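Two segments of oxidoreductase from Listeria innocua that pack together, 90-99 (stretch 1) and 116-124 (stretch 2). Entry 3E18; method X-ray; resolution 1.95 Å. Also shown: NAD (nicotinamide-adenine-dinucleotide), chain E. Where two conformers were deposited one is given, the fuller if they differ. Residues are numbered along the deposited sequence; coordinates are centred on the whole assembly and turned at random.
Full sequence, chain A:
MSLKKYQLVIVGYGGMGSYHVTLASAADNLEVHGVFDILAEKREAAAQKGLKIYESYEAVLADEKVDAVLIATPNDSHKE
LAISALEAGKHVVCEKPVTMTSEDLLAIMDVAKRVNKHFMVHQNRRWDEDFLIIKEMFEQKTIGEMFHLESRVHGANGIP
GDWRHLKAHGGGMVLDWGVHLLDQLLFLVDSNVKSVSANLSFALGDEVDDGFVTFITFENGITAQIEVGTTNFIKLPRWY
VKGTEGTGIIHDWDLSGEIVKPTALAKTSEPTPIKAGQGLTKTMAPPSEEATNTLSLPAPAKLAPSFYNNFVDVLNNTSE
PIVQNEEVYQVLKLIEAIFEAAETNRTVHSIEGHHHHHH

Stretch 1 (90-99) KHVVCEKPVT
Stretch 2 116-124: NKHFMVHQN

Two neighbouring strands run parallel, their axes 4.7 Å apart at closest and crossing at -25°, with Val92 beside Phe119, Val93 beside Met120 and Cys94 beside Val121. Extended backbone, phi near -120° and psi near 130° at Val92, Cys94 and Phe119, sets the alternation. Stretch 1 offers the backbone N and O of both Val92 and Cys94: Val92 N to His118 O is 2.8 Å, Met120 N to Val92 O 2.9 Å, Cys94 N to Met120 O 3.0 Å and His122 N to Cys94 O 2.9 Å, all hydrogen bonds.

One face is apolar. Phe119 (chi1 174°, chi2 86°) swings its ring back across the neighbouring strand, so that CD1 lies 3.5 Å from Val92 CG1, CE1 3.6 Å from Cys94 CB and CZ 4.0 Å from Val98 CG1. The compact side chains of Val92 and Cys94, both t, pack against that ring. After the cis peptide before Pro97, Val98 (m) points back toward stretch 2, its CG1 3.4 Å from Val121 CB; the Val121 methyls are not modelled.

At the entrance, His91 (m, chi2 -75°) turns its ring so that ND1 accepts a hydrogen bond from His118 N at 2.9 Å, extending the ladder with a side chain. Lys117 (m, m, t, t) lays its aliphatic chain over one face of that ring, CD 3.9 Å from the His91 ring centroid, a CH-pi contact suited to a partly exposed margin.

The opposite face carries Val93, t, and extended Met120 (t, t, m), whose end leads away. Further along, buried Glu95 (chi1 -92°, chi2 -60°) curls toward His122 (t), which donates from ND1 to Glu95 OE2 at 2.8 Å. Glu95 OE1 accepts from Lys96 N at 3.0 Å and from NAD N7N at 2.9 Å; Asn124 OD1 also receives NAD N7N, at 3.0 Å, so both stretches grip the carboxamide.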

# COMPACT_ATOMS: atom_id res chain seq x y z
N LYS A 90 20.42 19.26 -35.12
CA LYS A 90 19.27 18.38 -35.25
C LYS A 90 18.42 18.48 -33.99
O LYS A 90 18.96 18.49 -32.88
CB LYS A 90 19.74 16.93 -35.41
CG LYS A 90 19.96 16.41 -36.83
CD LYS A 90 20.73 17.35 -37.74
CE LYS A 90 21.30 16.62 -38.94
NZ LYS A 90 21.50 17.56 -40.08
N HIS A 91 17.10 18.56 -34.18
CA HIS A 91 16.15 18.39 -33.08
C HIS A 91 16.19 16.93 -32.62
O HIS A 91 16.62 16.03 -33.36
CB HIS A 91 14.73 18.75 -33.52
CG HIS A 91 14.59 20.14 -34.09
ND1 HIS A 91 14.60 21.28 -33.31
CD2 HIS A 91 14.41 20.56 -35.37
CE1 HIS A 91 14.44 22.34 -34.09
NE2 HIS A 91 14.33 21.93 -35.34
N VAL A 92 15.76 16.68 -31.38
CA VAL A 92 15.92 15.34 -30.79
C VAL A 92 14.65 14.88 -30.10
O VAL A 92 14.08 15.61 -29.29
CB VAL A 92 17.09 15.31 -29.75
CG1 VAL A 92 17.11 13.99 -28.99
CG2 VAL A 92 18.42 15.55 -30.43
N VAL A 93 14.22 13.66 -30.44
CA VAL A 93 13.27 12.94 -29.60
C VAL A 93 14.06 11.81 -28.93
O VAL A 93 14.75 11.03 -29.60
CB VAL A 93 12.04 12.37 -30.39
CG1 VAL A 93 11.10 11.61 -29.42
CG2 VAL A 93 11.27 13.47 -31.08
N CYS A 94 13.96 11.74 -27.61
CA CYS A 94 14.67 10.73 -26.86
C CYS A 94 13.71 9.85 -26.07
O CYS A 94 12.84 10.33 -25.36
CB CYS A 94 15.68 11.38 -25.92
SG CYS A 94 16.78 10.24 -25.10
N GLU A 95 13.88 8.54 -26.20
CA GLU A 95 13.15 7.59 -25.38
C GLU A 95 13.38 7.74 -23.87
O GLU A 95 14.44 8.19 -23.44
CB GLU A 95 13.46 6.17 -25.81
CG GLU A 95 12.48 5.63 -26.84
CD GLU A 95 11.02 5.60 -26.33
OE1 GLU A 95 10.75 5.83 -25.13
OE2 GLU A 95 10.13 5.35 -27.16
N LYS A 96 12.35 7.37 -23.10
CA LYS A 96 12.40 7.29 -21.64
C LYS A 96 13.32 6.16 -21.18
O LYS A 96 13.50 5.17 -21.90
CB LYS A 96 10.97 7.07 -21.09
CG LYS A 96 10.29 5.76 -21.53
CD LYS A 96 10.12 4.75 -20.38
CE LYS A 96 11.19 3.68 -20.28
NZ LYS A 96 10.86 2.39 -20.96
N PRO A 97 13.97 6.31 -20.00
CA PRO A 97 14.21 7.51 -19.19
C PRO A 97 15.23 8.28 -20.02
O PRO A 97 16.09 7.66 -20.67
CB PRO A 97 14.82 6.96 -17.90
CG PRO A 97 15.41 5.66 -18.26
CD PRO A 97 14.55 5.11 -19.37
N VAL A 98 15.11 9.60 -20.10
CA VAL A 98 15.94 10.31 -21.07
C VAL A 98 17.41 10.19 -20.71
O VAL A 98 18.23 9.96 -21.58
CB VAL A 98 15.54 11.76 -21.31
CG1 VAL A 98 14.25 11.79 -22.08
CG2 VAL A 98 15.45 12.55 -20.00
N THR A 99 17.71 10.33 -19.42
CA THR A 99 19.06 10.17 -18.92
C THR A 99 19.02 9.43 -17.59
O THR A 99 17.95 9.26 -16.98
CB THR A 99 19.75 11.51 -18.69
OG1 THR A 99 18.93 12.33 -17.83
CG2 THR A 99 20.02 12.24 -20.00
N ASN A 116 19.71 26.50 -30.18
CA ASN A 116 18.35 26.83 -30.63
C ASN A 116 17.68 25.66 -31.37
O ASN A 116 17.21 25.79 -32.50
CB ASN A 116 18.36 28.13 -31.47
CG ASN A 116 16.98 28.72 -31.68
OD1 ASN A 116 16.05 28.45 -30.93
ND2 ASN A 116 16.85 29.54 -32.72
N LYS A 117 17.69 24.49 -30.73
CA LYS A 117 17.00 23.30 -31.25
C LYS A 117 16.15 22.69 -30.14
O LYS A 117 16.32 23.03 -28.97
CB LYS A 117 18.00 22.28 -31.80
CG LYS A 117 18.83 22.75 -33.02
CD LYS A 117 18.00 22.82 -34.31
CE LYS A 117 18.69 23.66 -35.39
NZ LYS A 117 17.82 23.76 -36.61
N HIS A 118 15.24 21.80 -30.50
CA HIS A 118 14.31 21.24 -29.52
C HIS A 118 14.71 19.84 -29.10
O HIS A 118 15.14 19.01 -29.92
CB HIS A 118 12.86 21.25 -30.04
CG HIS A 118 12.28 22.61 -30.25
ND1 HIS A 118 11.84 23.40 -29.21
CD2 HIS A 118 12.08 23.33 -31.38
CE1 HIS A 118 11.39 24.55 -29.69
NE2 HIS A 118 11.53 24.53 -31.00
N PHE A 119 14.56 19.59 -27.81
CA PHE A 119 14.73 18.25 -27.26
C PHE A 119 13.40 17.88 -26.59
O PHE A 119 12.88 18.66 -25.79
CB PHE A 119 15.87 18.25 -26.22
CG PHE A 119 16.03 16.94 -25.50
CD1 PHE A 119 16.80 15.93 -26.06
CD2 PHE A 119 15.40 16.71 -24.28
CE1 PHE A 119 16.96 14.72 -25.40
CE2 PHE A 119 15.53 15.49 -23.64
CZ PHE A 119 16.32 14.50 -24.19
N MET A 120 12.88 16.69 -26.90
CA MET A 120 11.62 16.21 -26.31
C MET A 120 11.73 14.77 -25.85
O MET A 120 12.24 13.93 -26.58
CB MET A 120 10.47 16.31 -27.34
CG MET A 120 9.06 15.93 -26.80
SD MET A 120 7.65 16.40 -27.84
CE MET A 120 7.55 18.13 -27.39
N VAL A 121 11.23 14.49 -24.65
CA VAL A 121 11.16 13.12 -24.11
C VAL A 121 9.91 12.41 -24.60
O VAL A 121 8.83 12.98 -24.56
CB VAL A 121 11.16 13.16 -22.60
N HIS A 122 10.04 11.16 -25.01
CA HIS A 122 8.91 10.39 -25.45
C HIS A 122 8.14 9.80 -24.28
O HIS A 122 8.24 8.60 -23.99
CB HIS A 122 9.36 9.27 -26.38
CG HIS A 122 8.23 8.61 -27.11
ND1 HIS A 122 8.13 7.25 -27.26
CD2 HIS A 122 7.14 9.14 -27.71
CE1 HIS A 122 7.03 6.96 -27.94
NE2 HIS A 122 6.42 8.09 -28.23
N GLN A 123 7.37 10.64 -23.59
CA GLN A 123 6.51 10.15 -22.51
C GLN A 123 5.16 9.75 -23.09
O GLN A 123 4.15 10.37 -22.84
CB GLN A 123 6.42 11.19 -21.37
CG GLN A 123 7.79 11.55 -20.73
CD GLN A 123 8.47 10.41 -19.95
OE1 GLN A 123 7.88 9.36 -19.67
NE2 GLN A 123 9.72 10.64 -19.58
N ASN A 124 5.15 8.65 -23.86
CA ASN A 124 3.96 8.24 -24.60
C ASN A 124 2.81 7.77 -23.71
O ASN A 124 1.66 7.79 -24.12
CB ASN A 124 4.32 7.11 -25.60
CG ASN A 124 4.97 5.92 -24.93
OD1 ASN A 124 5.84 6.09 -24.08
ND2 ASN A 124 4.57 4.71 -25.32
PA NAD E . 16.65 -2.87 -27.72
O1A NAD E . 15.55 -3.73 -28.23
O2A NAD E . 17.74 -3.62 -27.07
O5B NAD E . 17.22 -1.95 -28.90
C5B NAD E . 18.23 -0.98 -28.72
C4B NAD E . 18.96 -0.84 -30.06
O4B NAD E . 19.91 0.21 -30.00
C3B NAD E . 19.71 -2.12 -30.41
O3B NAD E . 19.33 -2.52 -31.71
C2B NAD E . 21.17 -1.70 -30.37
O2B NAD E . 21.95 -2.39 -31.32
C1B NAD E . 21.09 -0.21 -30.65
N9A NAD E . 22.24 0.54 -30.13
C8A NAD E . 22.94 0.32 -28.97
N7A NAD E . 23.91 1.25 -28.86
C5A NAD E . 23.85 2.06 -29.95
C6A NAD E . 24.61 3.15 -30.35
N6A NAD E . 25.49 3.68 -29.51
N1A NAD E . 24.30 3.79 -31.55
C2A NAD E . 23.26 3.34 -32.34
N3A NAD E . 22.51 2.26 -31.93
C4A NAD E . 22.80 1.62 -30.76
O3 NAD E . 16.03 -1.80 -26.67
PN NAD E . 14.52 -1.30 -26.67
O1N NAD E . 13.70 -2.19 -25.81
O2N NAD E . 14.07 -0.96 -28.04
O5D NAD E . 14.66 0.10 -25.83
C5D NAD E . 15.46 1.18 -26.27
C4D NAD E . 15.02 2.48 -25.55
O4D NAD E . 13.62 2.64 -25.67
C3D NAD E . 15.31 2.46 -24.06
O3D NAD E . 15.61 3.78 -23.62
C2D NAD E . 13.99 2.05 -23.42
O2D NAD E . 13.87 2.64 -22.14
C1D NAD E . 12.99 2.64 -24.39
N1N NAD E . 11.66 1.96 -24.44
C2N NAD E . 10.57 2.75 -24.23
C3N NAD E . 9.28 2.23 -24.25
C7N NAD E . 8.12 3.19 -24.24
O7N NAD E . 6.82 2.68 -24.06
N7N NAD E . 8.33 4.49 -24.42
C4N NAD E . 9.09 0.87 -24.54
C5N NAD E . 10.21 0.07 -24.78
C6N NAD E . 11.49 0.63 -24.73